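Local coordinates for ADP-ribosylating toxin CARDS (Mycoplasma pneumoniae, PDB 4TLV), which transfers ADP-ribose from NAD+ to target proteins as a bacterial mono-ADP-ribosylating toxin and causes vacuolization in mammalian cells, at residues 8-13 and 81-86; 148-153 and 177-182. All coordinates share one frame; numbering follows the deposited sequence.

Contact 1 of 2, residues 8-13 and 81-86; sequences RFVYRV and YEIRAD. With SO4 (sulfate ion), chain G.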
ATOM      1  N   ARG A   8     -14.964   2.572  -7.203  1.00 10.64           N
ATOM      2  CA  ARG A   8     -15.971   2.226  -8.192  1.00 15.10           C
ATOM      3  C   ARG A   8     -15.665   0.880  -8.848  1.00 12.63           C
ATOM      4  O   ARG A   8     -16.552   0.046  -9.028  1.00 12.28           O
ATOM      5  CB  ARG A   8     -16.074   3.350  -9.241  1.00 16.95           C
ATOM      6  CG  ARG A   8     -16.992   3.051 -10.411  1.00 20.58           C
ATOM      7  CD  ARG A   8     -17.293   4.339 -11.207  1.00 17.37           C
ATOM      8  NE  ARG A   8     -17.492   4.087 -12.635  1.00 18.71           N
ATOM      9  CZ  ARG A   8     -18.514   3.412 -13.148  1.00 16.57           C
ATOM     10  NH1 ARG A   8     -19.456   2.898 -12.358  1.00 15.70           N
ATOM     11  NH2 ARG A   8     -18.595   3.248 -14.462  1.00 16.43           N
ATOM     12  N   PHE A   9     -14.405   0.673  -9.207  1.00 13.54           N
ATOM     13  CA  PHE A   9     -13.994  -0.604  -9.791  1.00 13.19           C
ATOM     14  C   PHE A   9     -12.908  -1.271  -8.966  1.00 11.87           C
ATOM     15  O   PHE A   9     -12.030  -0.601  -8.389  1.00 12.59           O
ATOM     16  CB  PHE A   9     -13.499  -0.407 -11.236  1.00 15.95           C
ATOM     17  CG  PHE A   9     -14.600  -0.087 -12.213  1.00 13.83           C
ATOM     18  CD1 PHE A   9     -15.539  -1.045 -12.542  1.00 12.11           C
ATOM     19  CD2 PHE A   9     -14.693   1.175 -12.800  1.00 15.74           C
ATOM     20  CE1 PHE A   9     -16.572  -0.770 -13.433  1.00 15.03           C
ATOM     21  CE2 PHE A   9     -15.724   1.460 -13.696  1.00 16.12           C
ATOM     22  CZ  PHE A   9     -16.656   0.492 -14.017  1.00 15.51           C
ATOM     23  N   VAL A  10     -12.979  -2.591  -8.904  1.00 12.13           N
ATOM     24  CA  VAL A  10     -11.908  -3.402  -8.348  1.00 10.26           C
ATOM     25  C   VAL A  10     -11.497  -4.402  -9.434  1.00 11.21           C
ATOM     26  O   VAL A  10     -12.131  -4.459 -10.486  1.00 13.54           O
ATOM     27  CB  VAL A  10     -12.325  -4.117  -7.037  1.00 11.80           C
ATOM     28  CG1 VAL A  10     -12.541  -3.100  -5.911  1.00 10.02           C
ATOM     29  CG2 VAL A  10     -13.570  -4.978  -7.225  1.00 10.30           C
ATOM     30  N   TYR A  11     -10.445  -5.180  -9.188  1.00  9.81           N
ATOM     31  CA  TYR A  11      -9.841  -6.017 -10.241  1.00 10.34           C
ATOM     32  C   TYR A  11      -9.465  -7.375  -9.708  1.00 11.50           C
ATOM     33  O   TYR A  11      -9.090  -7.516  -8.541  1.00 11.44           O
ATOM     34  CB  TYR A  11      -8.574  -5.348 -10.792  1.00 11.53           C
ATOM     35  CG  TYR A  11      -8.903  -4.003 -11.342  1.00 14.25           C
ATOM     36  CD1 TYR A  11      -9.299  -3.865 -12.663  1.00 14.05           C
ATOM     37  CD2 TYR A  11      -8.887  -2.871 -10.525  1.00 13.82           C
ATOM     38  CE1 TYR A  11      -9.653  -2.638 -13.170  1.00 15.90           C
ATOM     39  CE2 TYR A  11      -9.258  -1.629 -11.033  1.00 15.85           C
ATOM     40  CZ  TYR A  11      -9.638  -1.532 -12.361  1.00 17.52           C
ATOM     41  OH  TYR A  11     -10.000  -0.313 -12.896  1.00 25.29           O
ATOM     42  N   ARG A  12      -9.507  -8.367 -10.585  1.00 10.43           N
ATOM     43  CA  ARG A  12      -9.191  -9.723 -10.177  1.00 11.29           C
ATOM     44  C   ARG A  12      -8.632 -10.491 -11.366  1.00 14.22           C
ATOM     45  O   ARG A  12      -9.213 -10.466 -12.458  1.00 13.45           O
ATOM     46  CB  ARG A  12     -10.460 -10.425  -9.686  1.00 12.27           C
ATOM     47  CG  ARG A  12     -10.207 -11.858  -9.165  1.00 12.58           C
ATOM     48  CD  ARG A  12     -11.539 -12.568  -8.863  1.00 16.64           C
ATOM     49  NE  ARG A  12     -11.347 -14.015  -8.758  1.00 15.09           N
ATOM     50  CZ  ARG A  12     -10.926 -14.639  -7.665  1.00 17.25           C
ATOM     51  NH1 ARG A  12     -10.647 -13.952  -6.555  1.00 15.64           N
ATOM     52  NH2 ARG A  12     -10.768 -15.958  -7.686  1.00 18.54           N
ATOM     53  N   VAL A  13      -7.508 -11.166 -11.151  1.00 12.35           N
ATOM     54  CA  VAL A  13      -6.929 -12.032 -12.178  1.00 14.02           C
ATOM     55  C   VAL A  13      -7.423 -13.452 -11.913  1.00 15.36           C
ATOM     56  O   VAL A  13      -7.348 -13.947 -10.785  1.00 15.10           O
ATOM     57  CB  VAL A  13      -5.374 -11.982 -12.138  1.00 14.26           C
ATOM     58  CG1 VAL A  13      -4.748 -13.019 -13.108  1.00 13.89           C
ATOM     59  CG2 VAL A  13      -4.869 -10.564 -12.441  1.00 15.69           C
ATOM     60  N   TYR A  81      -9.928  -9.099 -14.797  1.00 13.57           N
ATOM     61  CA  TYR A  81     -11.304  -8.631 -14.837  1.00 10.54           C
ATOM     62  C   TYR A  81     -11.497  -7.331 -14.079  1.00 15.79           C
ATOM     63  O   TYR A  81     -10.998  -7.173 -12.960  1.00 12.59           O
ATOM     64  CB  TYR A  81     -12.221  -9.683 -14.236  1.00 14.26           C
ATOM     65  CG  TYR A  81     -12.276 -10.915 -15.080  1.00 11.94           C
ATOM     66  CD1 TYR A  81     -13.078 -10.956 -16.217  1.00 12.28           C
ATOM     67  CD2 TYR A  81     -11.516 -12.033 -14.769  1.00 12.56           C
ATOM     68  CE1 TYR A  81     -13.132 -12.084 -17.003  1.00 14.91           C
ATOM     69  CE2 TYR A  81     -11.557 -13.166 -15.565  1.00 14.32           C
ATOM     70  CZ  TYR A  81     -12.371 -13.185 -16.673  1.00 13.16           C
ATOM     71  OH  TYR A  81     -12.431 -14.299 -17.476  1.00 18.21           O
ATOM     72  N   GLU A  82     -12.250  -6.422 -14.692  1.00 13.84           N
ATOM     73  CA  GLU A  82     -12.624  -5.156 -14.082  1.00 13.30           C
ATOM     74  C   GLU A  82     -14.063  -5.286 -13.595  1.00 11.06           C
ATOM     75  O   GLU A  82     -14.954  -5.612 -14.377  1.00 15.30           O
ATOM     76  CB  GLU A  82     -12.526  -4.046 -15.125  1.00 13.31           C
ATOM     77  CG  GLU A  82     -13.012  -2.694 -14.637  1.00 15.42           C
ATOM     78  CD  GLU A  82     -12.937  -1.642 -15.737  1.00 18.40           C
ATOM     79  OE1 GLU A  82     -13.706  -1.748 -16.704  1.00 19.05           O
ATOM     80  OE2 GLU A  82     -12.103  -0.735 -15.629  1.00 28.14           O
ATOM     81  N   ILE A  83     -14.287  -5.032 -12.303  1.00  9.67           N
ATOM     82  CA  ILE A  83     -15.533  -5.387 -11.638  1.00 10.71           C
ATOM     83  C   ILE A  83     -16.086  -4.172 -10.893  1.00 11.40           C
ATOM     84  O   ILE A  83     -15.399  -3.607 -10.040  1.00 11.55           O
ATOM     85  CB  ILE A  83     -15.277  -6.514 -10.596  1.00 12.74           C
ATOM     86  CG1 ILE A  83     -14.599  -7.732 -11.245  1.00 11.66           C
ATOM     87  CG2 ILE A  83     -16.558  -6.890  -9.853  1.00 10.22           C
ATOM     88  CD1 ILE A  83     -13.947  -8.701 -10.236  1.00 14.52           C
ATOM     89  N   ARG A  84     -17.323  -3.778 -11.204  1.00 11.02           N
ATOM     90  CA  ARG A  84     -17.953  -2.663 -10.512  1.00 10.93           C
ATOM     91  C   ARG A  84     -18.245  -3.103  -9.090  1.00 11.79           C
ATOM     92  O   ARG A  84     -18.870  -4.135  -8.872  1.00 10.74           O
ATOM     93  CB  ARG A  84     -19.259  -2.208 -11.202  1.00 10.70           C
ATOM     94  CG  ARG A  84     -20.002  -1.080 -10.484  1.00 10.22           C
ATOM     95  CD  ARG A  84     -21.304  -0.644 -11.237  1.00 13.01           C
ATOM     96  NE  ARG A  84     -22.018  -1.801 -11.782  1.00 11.49           N
ATOM     97  CZ  ARG A  84     -22.761  -2.637 -11.061  1.00 14.80           C
ATOM     98  NH1 ARG A  84     -22.930  -2.434  -9.751  1.00 11.26           N
ATOM     99  NH2 ARG A  84     -23.330  -3.684 -11.647  1.00 13.58           N
ATOM    100  N   ALA A  85     -17.793  -2.305  -8.129  1.00 11.65           N
ATOM    101  CA  ALA A  85     -18.007  -2.602  -6.712  1.00 10.21           C
ATOM    102  C   ALA A  85     -19.361  -2.082  -6.226  1.00 11.62           C
ATOM    103  O   ALA A  85     -19.872  -1.098  -6.742  1.00 10.98           O
ATOM    104  CB  ALA A  85     -16.896  -1.996  -5.884  1.00  9.86           C
ATOM    105  N   ASP A  86     -19.929  -2.753  -5.227  1.00 10.52           N
ATOM    106  CA  ASP A  86     -21.207  -2.334  -4.651  1.00 11.33           C
ATOM    107  C   ASP A  86     -21.165  -2.604  -3.140  1.00 11.02           C
ATOM    108  O   ASP A  86     -20.102  -2.905  -2.610  1.00  9.22           O
ATOM    109  CB  ASP A  86     -22.400  -3.024  -5.349  1.00 11.99           C
ATOM    110  CG  ASP A  86     -22.363  -4.558  -5.225  1.00 13.35           C
ATOM    111  OD1 ASP A  86     -21.864  -5.064  -4.201  1.00 14.47           O
ATOM    112  OD2 ASP A  86     -22.873  -5.262  -6.137  1.00 12.05           O
TER
HETATM  113  S   SO4 G 601     -15.434   5.028 -15.734  0.96 17.37           S
HETATM  114  O1  SO4 G 601     -16.697   4.546 -16.287  0.96 15.69           O
HETATM  115  O2  SO4 G 601     -15.168   6.417 -16.150  0.96 15.75           O
HETATM  116  O3  SO4 G 601     -15.521   4.990 -14.278  0.96 20.84           O
HETATM  117  O4  SO4 G 601     -14.335   4.168 -16.215  0.96 19.20           O
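Phe9 and Glu82 stack on one face of this antiparallel pair: the Glu82 carboxylate carbon CD lies 4.1 Å above the plane of the Phe9 ring, over its centre, with the two planes 22° apart. Glu82 reaches there because its CG is anti to the backbone N (chi1 175°) and the chain stays extended beyond it. On its other flank the Glu82 chain runs beside Tyr11, CG lying 3.7 Å from Tyr11 CE1, and OE2 takes a weak, 3.5 Å bond from Tyr11 OH. The rim of the Phe9 ring meets the neighbouring strand, CD1 sitting 3.5 Å from Arg84 N, and its CE2 points at O3 of a sulfate ion, probably from the crystallisation liquor. Arg8 holds this ion with two nearly straight bonds, NE to O3 at 2.7 Å and NH2 to O1 at 2.9 Å. Further out, Arg147 NH1 grips the same sulfate, while Arg147 NE forms a salt bridge to Glu82 OE1, which also bonds Ser148 OG; these partners fix the carboxylate over the phenyl ring. The backbones are laced by reciprocal bonds between Val10 and Ile83 and between Arg12 and Tyr81, and Ala85 N extends the ladder to Arg8 O. On the opposite face Ile83 CB packs 4.1 Å from Val10 CG2, and its CD1 reaches Arg12 CB. Tyr81 packs against helix 18-24 and its OH bonds Arg16 O. Arg12 NH1 bonds Ser51 O, in strand 49-53. Arg12 on the first strand, beside Ser51 and Thr52 of strand 49-53, is consistent with the R-S-E signature of pertussis-type ADP-ribosyltransferases, whose NAD-binding core is built on such a sheet.

Contact 2 of 2, residues 148-153 and 177-182; sequences SAWLVD and EPEMHN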
ATOM      1  N   SER A 148     -15.370  -5.629 -17.853  1.00 13.70           N
ATOM      2  CA  SER A 148     -14.357  -5.833 -18.899  1.00 16.17           C
ATOM      3  C   SER A 148     -13.381  -6.939 -18.532  1.00 15.26           C
ATOM      4  O   SER A 148     -13.280  -7.332 -17.368  1.00 14.37           O
ATOM      5  CB  SER A 148     -13.552  -4.544 -19.119  1.00 18.37           C
ATOM      6  OG  SER A 148     -14.405  -3.421 -19.268  1.00 28.31           O
ATOM      7  N   ALA A 149     -12.641  -7.417 -19.528  1.00 16.42           N
ATOM      8  CA  ALA A 149     -11.536  -8.344 -19.297  1.00 16.17           C
ATOM      9  C   ALA A 149     -10.399  -8.057 -20.274  1.00 18.48           C
ATOM     10  O   ALA A 149     -10.646  -7.565 -21.376  1.00 15.30           O
ATOM     11  CB  ALA A 149     -12.003  -9.766 -19.452  1.00 15.30           C
ATOM     12  N   TRP A 150      -9.162  -8.340 -19.847  1.00 14.60           N
ATOM     13  CA  TRP A 150      -7.982  -8.294 -20.716  1.00 18.53           C
ATOM     14  C   TRP A 150      -7.215  -9.593 -20.556  1.00 17.99           C
ATOM     15  O   TRP A 150      -7.087 -10.108 -19.448  1.00 14.57           O
ATOM     16  CB  TRP A 150      -7.010  -7.180 -20.310  1.00 14.92           C
ATOM     17  CG  TRP A 150      -7.524  -5.808 -20.418  1.00 18.46           C
ATOM     18  CD1 TRP A 150      -7.293  -4.924 -21.428  1.00 21.93           C
ATOM     19  CD2 TRP A 150      -8.359  -5.135 -19.475  1.00 21.39           C
ATOM     20  NE1 TRP A 150      -7.931  -3.735 -21.171  1.00 22.22           N
ATOM     21  CE2 TRP A 150      -8.593  -3.841 -19.975  1.00 21.87           C
ATOM     22  CE3 TRP A 150      -8.920  -5.499 -18.245  1.00 19.86           C
ATOM     23  CZ2 TRP A 150      -9.371  -2.907 -19.295  1.00 24.91           C
ATOM     24  CZ3 TRP A 150      -9.696  -4.575 -17.575  1.00 21.57           C
ATOM     25  CH2 TRP A 150      -9.914  -3.294 -18.102  1.00 22.72           C
ATOM     26  N   LEU A 151      -6.683 -10.117 -21.655  1.00 15.85           N
ATOM     27  CA  LEU A 151      -5.761 -11.242 -21.577  1.00 16.33           C
ATOM     28  C   LEU A 151      -4.462 -10.755 -20.944  1.00 17.11           C
ATOM     29  O   LEU A 151      -3.932  -9.718 -21.335  1.00 17.30           O
ATOM     30  CB  LEU A 151      -5.477 -11.794 -22.980  1.00 18.59           C
ATOM     31  CG  LEU A 151      -4.401 -12.874 -23.046  1.00 25.62           C
ATOM     32  CD1 LEU A 151      -4.822 -14.126 -22.282  1.00 23.49           C
ATOM     33  CD2 LEU A 151      -4.072 -13.207 -24.500  1.00 30.45           C
ATOM     34  N   VAL A 152      -3.955 -11.473 -19.949  1.00 17.00           N
ATOM     35  CA  VAL A 152      -2.667 -11.087 -19.371  1.00 16.59           C
ATOM     36  C   VAL A 152      -1.725 -12.263 -19.471  1.00 16.17           C
ATOM     37  O   VAL A 152      -2.158 -13.411 -19.487  1.00 17.36           O
ATOM     38  CB  VAL A 152      -2.776 -10.640 -17.902  1.00 17.09           C
ATOM     39  CG1 VAL A 152      -3.764  -9.487 -17.776  1.00 17.07           C
ATOM     40  CG2 VAL A 152      -3.197 -11.799 -17.020  1.00 18.35           C
ATOM     41  N   ASP A 153      -0.434 -11.977 -19.557  1.00 20.04           N
ATOM     42  CA  ASP A 153       0.553 -13.046 -19.572  1.00 18.37           C
ATOM     43  C   ASP A 153       1.780 -12.666 -18.749  1.00 19.01           C
ATOM     44  O   ASP A 153       2.007 -11.489 -18.434  1.00 18.02           O
ATOM     45  CB  ASP A 153       0.920 -13.455 -21.011  1.00 21.32           C
ATOM     46  CG  ASP A 153       1.544 -12.320 -21.808  1.00 26.72           C
ATOM     47  OD1 ASP A 153       2.062 -11.370 -21.197  1.00 28.70           O
ATOM     48  OD2 ASP A 153       1.545 -12.388 -23.057  1.00 33.20           O
ATOM     49  N   GLU A 177      -3.809  -5.654 -25.005  1.00 21.88           N
ATOM     50  CA  GLU A 177      -4.975  -5.142 -25.731  1.00 25.47           C
ATOM     51  C   GLU A 177      -5.491  -6.273 -26.602  1.00 29.31           C
ATOM     52  O   GLU A 177      -4.747  -7.208 -26.907  1.00 28.64           O
ATOM     53  CB  GLU A 177      -4.613  -3.941 -26.609  1.00 29.60           C
ATOM     54  CG  GLU A 177      -3.984  -2.779 -25.869  1.00 32.61           C
ATOM     55  CD  GLU A 177      -4.842  -2.255 -24.723  1.00 42.62           C
ATOM     56  OE1 GLU A 177      -6.061  -2.530 -24.701  1.00 41.52           O
ATOM     57  OE2 GLU A 177      -4.295  -1.558 -23.839  1.00 52.37           O
ATOM     58  N   PRO A 178      -6.778  -6.217 -26.985  1.00 29.42           N
ATOM     59  CA  PRO A 178      -7.733  -5.160 -26.652  1.00 28.53           C
ATOM     60  C   PRO A 178      -8.601  -5.549 -25.466  1.00 24.47           C
ATOM     61  O   PRO A 178      -8.713  -6.719 -25.106  1.00 26.34           O
ATOM     62  CB  PRO A 178      -8.626  -5.097 -27.899  1.00 33.58           C
ATOM     63  CG  PRO A 178      -8.363  -6.413 -28.666  1.00 40.37           C
ATOM     64  CD  PRO A 178      -7.405  -7.238 -27.837  1.00 36.00           C
ATOM     65  N   GLU A 179      -9.229  -4.549 -24.873  1.00 28.54           N
ATOM     66  CA  GLU A 179     -10.175  -4.778 -23.803  1.00 26.27           C
ATOM     67  C   GLU A 179     -11.384  -5.499 -24.366  1.00 26.82           C
ATOM     68  O   GLU A 179     -11.831  -5.196 -25.471  1.00 30.86           O
ATOM     69  CB  GLU A 179     -10.591  -3.431 -23.241  1.00 29.71           C
ATOM     70  CG  GLU A 179     -11.484  -3.491 -22.039  1.00 29.97           C
ATOM     71  CD  GLU A 179     -11.958  -2.111 -21.655  1.00 35.98           C
ATOM     72  OE1 GLU A 179     -11.239  -1.132 -21.949  1.00 37.85           O
ATOM     73  OE2 GLU A 179     -13.050  -2.003 -21.069  1.00 40.77           O
ATOM     74  N   MET A 180     -11.905  -6.465 -23.623  1.00 21.58           N
ATOM     75  CA  MET A 180     -13.125  -7.148 -24.019  1.00 21.38           C
ATOM     76  C   MET A 180     -14.279  -6.702 -23.115  1.00 24.55           C
ATOM     77  O   MET A 180     -14.188  -6.808 -21.891  1.00 21.36           O
ATOM     78  CB  MET A 180     -12.924  -8.657 -23.913  1.00 21.72           C
ATOM     79  CG  MET A 180     -11.823  -9.194 -24.824  1.00 32.07           C
ATOM     80  SD  MET A 180     -11.378 -10.897 -24.442  1.00 36.52           S
ATOM     81  CE  MET A 180     -10.094 -10.636 -23.217  1.00 24.54           C
ATOM     82  N   HIS A 181     -15.359  -6.196 -23.704  1.00 19.97           N
ATOM     83  CA  HIS A 181     -16.498  -5.736 -22.909  1.00 19.84           C
ATOM     84  C   HIS A 181     -17.549  -6.819 -22.689  1.00 19.35           C
ATOM     85  O   HIS A 181     -17.901  -7.552 -23.610  1.00 18.77           O
ATOM     86  CB  HIS A 181     -17.155  -4.498 -23.531  1.00 26.40           C
ATOM     87  CG  HIS A 181     -18.346  -4.007 -22.758  1.00 29.02           C
ATOM     88  ND1 HIS A 181     -18.228  -3.330 -21.560  1.00 27.14           N
ATOM     89  CD2 HIS A 181     -19.676  -4.117 -23.000  1.00 27.61           C
ATOM     90  CE1 HIS A 181     -19.435  -3.030 -21.105  1.00 25.41           C
ATOM     91  NE2 HIS A 181     -20.331  -3.495 -21.959  1.00 27.42           N
ATOM     92  N   ASN A 182     -18.063  -6.905 -21.463  1.00 15.77           N
ATOM     93  CA  ASN A 182     -19.087  -7.872 -21.121  1.00 16.33           C
ATOM     94  C   ASN A 182     -20.479  -7.373 -21.517  1.00 18.90           C
ATOM     95  O   ASN A 182     -20.970  -6.380 -20.962  1.00 15.57           O
ATOM     96  CB  ASN A 182     -19.061  -8.131 -19.620  1.00 17.36           C
ATOM     97  CG  ASN A 182     -20.103  -9.127 -19.188  1.00 17.45           C
ATOM     98  OD1 ASN A 182     -20.759  -9.757 -20.017  1.00 20.61           O
ATOM     99  ND2 ASN A 182     -20.260  -9.287 -17.876  1.00 14.31           N
TER
HETATM  100  O   HOH W   1     -15.717  -2.380 -21.324  1.00 31.72           O
HETATM  101  O   HOH W   2      -7.448  -1.252 -22.450  1.00 41.96           O
HETATM  102  O   HOH W   3      -6.986  -8.461 -24.059  1.00 23.50           O
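Trp150 carries Glu179 across one face of its indole: Glu179 CG sits 3.2 Å above the ring plane, displaced toward the rim at CZ2, while its CB lies 3.4 Å from Trp150 NE1. The two side chains run side by side in the same direction, Glu179 CG being laid along the indole by its position anti to the backbone N (chi1 -175°). Glu179 OE2 ends 2.7 Å from Ser148 OG. That hydroxyl is hydrogen-bonded to Glu82 OE1 and also receives a bond from water 1, which bonds His181 ND1 as well. At the edge of the indole, NE1 donates in plane to water 2, which in turn donates to Glu177 OE1; the Glu177 chain is bent at chi2, turning CD back toward the indole. Met180 emerges on the other face of the sheet. Its bend at chi3 (-89°) turns CE back over the neighbouring strand, 3.6 Å from Ala149 O and 3.8 Å from Leu151 N. Behind these side chains, Ala149 and Met180 exchange two backbone bonds, Met180 N to Ala149 O at 2.8 Å being the straighter. The next rung is not direct: water 3 accepts from Leu151 N and donates to Pro178 O, spreading the strands where a cis peptide bond precedes Pro178. Direct backbone pairing returns between Leu151 and Asn176. A water-bridged irregularity of this kind interrupts the long antiparallel hairpin of strands 146-156 and 168-181 in the mono-ADP-ribosyltransferase domain.

In the fold
From the N terminus the chain lays down strand 9-14, passes through helices and short strands, and returns as strand 76-84; contact 1 closes this loop of 67 residues. After a further helical excursion it enters strand 146-156, turns, and comes back along strand 168-181, where contact 2 closes a hairpin with 23 residues between its segments. The two loops follow in series, neither nesting nor crossing. Strands 76-84 and 146-156 are neighbours, so both contacts belong to one sheet of the mono-ADP-ribosyltransferase domain, their centres 13 Å apart. They meet through Glu82 N and Ser148 O, a probable hydrogen bond, and through Tyr81 packing on Ala149.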